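PDB 6HUY: coenzyme F420-dependent N(5),N(10)-methenyltetrahydromethanopterin reductase-related protein, which is an HmdII protein, a paralogue of [Fe]-hydrogenase, that takes up the iron-guanylylpyridinol cofactor and probably binds methenyl-tetrahydrofolate. Local coordinates for the interface of chains B and A. Residues are numbered along the deposited sequence; one frame, centred on the assembly and turned at random. Chains: chain A, Coenzyme F420-dependent N(5),N(10)-methenyltetrahydromethanopterin reductase-related protein; chain B, Coenzyme F420-dependent N(5),N(10)-methenyltetrahydromethanopterin reductase-related protein.

Contact 1: the interface of chains B and A. Residues chain B 247, 250-251, 343; chain A 236, 239-240, 243-244, 319, 321.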
# COMPACT_ATOMS: atom_id res chain seq x y z
N SER B 247 1.27 -3.59 3.90
CA SER B 247 2.36 -4.03 3.05
C SER B 247 3.47 -4.67 3.86
O SER B 247 3.98 -5.74 3.52
CB SER B 247 2.90 -2.83 2.26
OG SER B 247 3.88 -3.27 1.34
N VAL B 250 2.51 -8.14 5.15
CA VAL B 250 2.60 -9.21 4.15
C VAL B 250 4.05 -9.56 3.86
O VAL B 250 4.42 -10.74 3.79
CB VAL B 250 1.86 -8.81 2.87
CG1 VAL B 250 2.10 -9.86 1.79
CG2 VAL B 250 0.38 -8.65 3.14
N THR B 251 4.90 -8.55 3.67
CA THR B 251 6.31 -8.82 3.37
C THR B 251 6.97 -9.62 4.49
O THR B 251 7.67 -10.60 4.22
CB THR B 251 7.06 -7.51 3.14
OG1 THR B 251 6.61 -6.93 1.91
CG2 THR B 251 8.57 -7.77 3.05
N SER B 343 14.49 -8.17 -2.92
CA SER B 343 13.07 -8.42 -2.67
C SER B 343 12.50 -9.35 -3.73
O SER B 343 11.84 -10.35 -3.40
CB SER B 343 12.29 -7.10 -2.63
OG SER B 343 10.91 -7.34 -2.39
N GLU A 236 2.21 -13.28 -2.74
CA GLU A 236 2.50 -12.39 -1.63
C GLU A 236 3.38 -11.23 -2.06
O GLU A 236 3.15 -10.09 -1.64
CB GLU A 236 3.14 -13.17 -0.48
CG GLU A 236 2.10 -13.95 0.33
CD GLU A 236 2.69 -14.70 1.51
OE1 GLU A 236 3.90 -14.54 1.77
OE2 GLU A 236 1.93 -15.44 2.18
N ILE A 239 1.09 -8.68 -3.78
CA ILE A 239 0.24 -7.97 -2.84
C ILE A 239 1.05 -6.90 -2.13
O ILE A 239 0.64 -5.74 -2.04
CB ILE A 239 -0.39 -8.95 -1.84
CG1 ILE A 239 -1.50 -9.77 -2.52
CG2 ILE A 239 -0.96 -8.22 -0.64
CD1 ILE A 239 -1.89 -11.02 -1.72
N ALA A 240 2.22 -7.28 -1.60
CA ALA A 240 3.00 -6.32 -0.85
C ALA A 240 3.46 -5.17 -1.73
O ALA A 240 3.41 -4.01 -1.32
CB ALA A 240 4.20 -7.01 -0.20
N LEU A 243 0.56 -2.55 -2.52
CA LEU A 243 0.13 -1.70 -1.42
C LEU A 243 1.24 -0.77 -0.96
O LEU A 243 0.97 0.38 -0.59
CB LEU A 243 -0.37 -2.56 -0.25
CG LEU A 243 -1.47 -3.57 -0.60
CD1 LEU A 243 -1.87 -4.38 0.63
CD2 LEU A 243 -2.71 -2.88 -1.18
N GLN A 244 2.50 -1.24 -1.01
CA GLN A 244 3.63 -0.36 -0.71
C GLN A 244 3.72 0.77 -1.73
O GLN A 244 3.92 1.94 -1.37
CB GLN A 244 4.92 -1.18 -0.68
CG GLN A 244 6.17 -0.38 -0.41
CD GLN A 244 6.14 0.27 0.97
OE1 GLN A 244 6.51 -0.35 1.98
NE2 GLN A 244 5.68 1.51 1.02
N PRO A 319 10.40 -2.48 0.37
CA PRO A 319 9.68 -2.84 1.61
C PRO A 319 10.35 -2.25 2.84
O PRO A 319 11.56 -2.40 3.03
CB PRO A 319 9.73 -4.38 1.60
CG PRO A 319 10.12 -4.76 0.21
CD PRO A 319 10.97 -3.66 -0.29
N PRO A 321 10.38 -3.26 5.96
CA PRO A 321 11.16 -4.19 6.80
C PRO A 321 12.56 -4.44 6.25
O PRO A 321 13.50 -4.61 7.03
CB PRO A 321 10.30 -5.46 6.83
CG PRO A 321 8.93 -5.00 6.48
CD PRO A 321 9.11 -3.85 5.52
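The hydroxyl of B:Ser247 reaches across the subunit boundary to a main-chain carbonyl of the facing helix, its OG donating a hydrogen bond of 2.8 Å to A:Ala240 O. With OG anti to its own backbone N (chi1 -175°), the hydroxyl points from helix 232-262 of chain B towards the same helix of chain A. It approaches the carbonyl obliquely, at a C=O...OG angle of 124°, and is tilted 28° from the carbonyl plane. A:Gln244 CB packs against B:Ser247 CB at 3.9 Å, one turn on from the alanine that accepts the bond.

One turn along, B:Val250 spreads its methyl groups over two neighbours. CG1 faces the main-chain oxygen of A:Glu236 and lies 4.1 Å from A:Ala240 CB. CG2 meets A:Ile239 CG2 at 4.0 Å, branch to branch, the two side chains crossing at about a right angle.

B:Thr251 flanks the methyl group of A:Ala240 with its hydroxyl, OG1 standing 3.2 Å from A:Ala240 CB. OG1 is anti to the carbonyl carbon and turned back along its own helix, where it makes a weak hydrogen bond of 3.3 Å to B:Ser247 O. The methyl branch CG2 lies 3.9 Å from A:Pro319 CB, and OG1 borders the same carbon, the threonine crossing the proline ring at about a right angle. The adjoining ring carbon CG of A:Pro319 lies 3.7 Å from B:Ser343 OG, a van der Waals contact.

The core of the site is the crossing of helix 232-262 of chain B with helix 232-262 of chain A, which run in broadly opposite senses. A:Pro319, in the loop just ahead of helix 320-330, closes one flank against the crossing and against helix 333-348 of chain B. This places the site in the helical centre of the pair, which probably corresponds to the intertwined homodimer of [Fe]-hydrogenases, between the two outlying N-terminal domains.

Contact 2: the interface of chains B and A. Residues chain B 227-230; chain A 13, 17-18, 205.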
# COMPACT_ATOMS: atom_id res chain seq x y z
N ILE B 227 -19.08 13.55 2.70
CA ILE B 227 -19.81 13.18 3.91
C ILE B 227 -19.07 13.64 5.17
O ILE B 227 -19.63 14.35 5.99
CB ILE B 227 -20.10 11.67 3.94
CG1 ILE B 227 -20.82 11.24 2.65
CG2 ILE B 227 -20.96 11.30 5.13
CD1 ILE B 227 -20.62 9.78 2.31
N LEU B 228 -17.81 13.23 5.33
CA LEU B 228 -17.07 13.56 6.55
C LEU B 228 -16.59 15.01 6.60
O LEU B 228 -16.39 15.55 7.69
CB LEU B 228 -15.85 12.65 6.71
CG LEU B 228 -16.07 11.15 6.84
CD1 LEU B 228 -14.73 10.50 6.70
CD2 LEU B 228 -16.73 10.79 8.16
N LYS B 229 -16.36 15.63 5.44
CA LYS B 229 -15.94 17.04 5.36
C LYS B 229 -14.60 17.26 6.08
O LYS B 229 -14.37 18.30 6.70
CB LYS B 229 -17.01 17.98 5.91
CG LYS B 229 -18.45 17.66 5.50
CD LYS B 229 -18.85 18.26 4.17
CE LYS B 229 -20.36 18.12 3.96
NZ LYS B 229 -20.85 18.73 2.69
N THR B 230 -13.71 16.28 5.99
CA THR B 230 -12.40 16.32 6.62
C THR B 230 -11.32 16.80 5.64
O THR B 230 -11.54 16.86 4.43
CB THR B 230 -12.03 14.94 7.16
OG1 THR B 230 -12.31 13.96 6.16
CG2 THR B 230 -12.82 14.63 8.42
N TYR A 13 -19.40 20.16 14.75
CA TYR A 13 -19.03 19.20 13.71
C TYR A 13 -20.03 18.05 13.69
O TYR A 13 -20.57 17.70 12.63
CB TYR A 13 -17.60 18.66 13.90
CG TYR A 13 -17.32 17.56 12.91
CD1 TYR A 13 -16.97 17.87 11.60
CD2 TYR A 13 -17.50 16.23 13.25
CE1 TYR A 13 -16.77 16.87 10.67
CE2 TYR A 13 -17.30 15.22 12.33
CZ TYR A 13 -16.94 15.56 11.04
OH TYR A 13 -16.74 14.57 10.10
N LYS A 17 -21.99 19.59 10.35
CA LYS A 17 -21.17 19.09 9.26
C LYS A 17 -21.50 17.64 8.93
O LYS A 17 -21.76 17.29 7.77
CB LYS A 17 -19.68 19.25 9.62
CG LYS A 17 -19.12 20.64 9.37
CD LYS A 17 -18.95 20.88 7.87
CE LYS A 17 -18.95 22.35 7.51
NZ LYS A 17 -19.55 22.55 6.15
N LEU A 18 -21.47 16.78 9.94
CA LEU A 18 -21.82 15.37 9.85
C LEU A 18 -23.00 15.14 10.79
O LEU A 18 -22.85 15.24 12.01
CB LEU A 18 -20.64 14.48 10.23
CG LEU A 18 -20.87 12.97 10.24
CD1 LEU A 18 -20.98 12.45 8.81
CD2 LEU A 18 -19.76 12.25 10.99
N MET A 205 -10.88 6.47 10.27
CA MET A 205 -11.77 6.58 9.12
C MET A 205 -11.22 5.84 7.90
O MET A 205 -11.99 5.30 7.09
CB MET A 205 -12.00 8.06 8.77
CG MET A 205 -12.74 8.83 9.85
SD MET A 205 -12.78 10.63 9.64
CE MET A 205 -11.07 11.03 10.01
O HOH W 1 -22.06 15.26 6.06
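B:Leu228 and A:Met205 form the apolar centre, sliding past each other in opposite directions with B:Leu228 CD1 3.5 Å from A:Met205 SD. The thioether chain bends at its last torsion (chi3 -72°), while the sulfur also faces the methyl branch of B:Thr230, tip to tip. A separate apolar pair forms on another side of the helix end, where B:Ile227 CG2 meets A:Leu18 CD1 at 3.9 Å and the two branched chains cross obliquely.

Further out, the lysines B:Lys229 and A:Lys17 touch through their aliphatic parts, B:Lys229 CB lying 4.0 Å from A:Lys17 CD. The chains cross at about a right angle, with NZ of B:Lys229 5.3 Å from NZ of A:Lys17. Two like charges this close would probably repel, and the pair is likely to contribute more through its aliphatic parts than through its amino groups.

At the polar rim, A:Tyr13 offers its phenol tip to the main chain at the end of helix 207-228, OH donating to B:Leu228 O over 2.6 Å. The ring lies with that oxygen at its edge and in its plane, and the hydroxyl meets a lone pair in the carbonyl plane at a C=O...OH angle of 129°. A phenylalanine in place of A:Tyr13 would probably keep the ring but leave the carbonyl of B:Leu228 without this donor. Nearby, a water bridges two main-chain oxygens, 2.6 Å from B:Ile227 O and 2.7 Å from A:Lys17 O.

The site docks the C-terminal end of a chain B helix onto A:Tyr13, A:Lys17 and A:Leu18 near the start of chain A and onto A:Met205, in the loop leading into helix 207-228, and may help to fix how the N-terminal domain sits against the partner's helical unit.

Contact 1 and contact 2 join the same two chains, with the centres of their C-alpha atoms about 32 Å apart, and share no residue. In chain B they are close in sequence: helix 207-228 ends in contact 2, and a short loop leads into helix 232-262, which crosses its counterpart in contact 1. Chain A contributes the same central helix to contact 1 but mainly its N-terminal region to contact 2. Contact 1 thus holds the central helices together, while contact 2, at the periphery, may help to hold the N-terminal part of chain A against the end of the partner's helix.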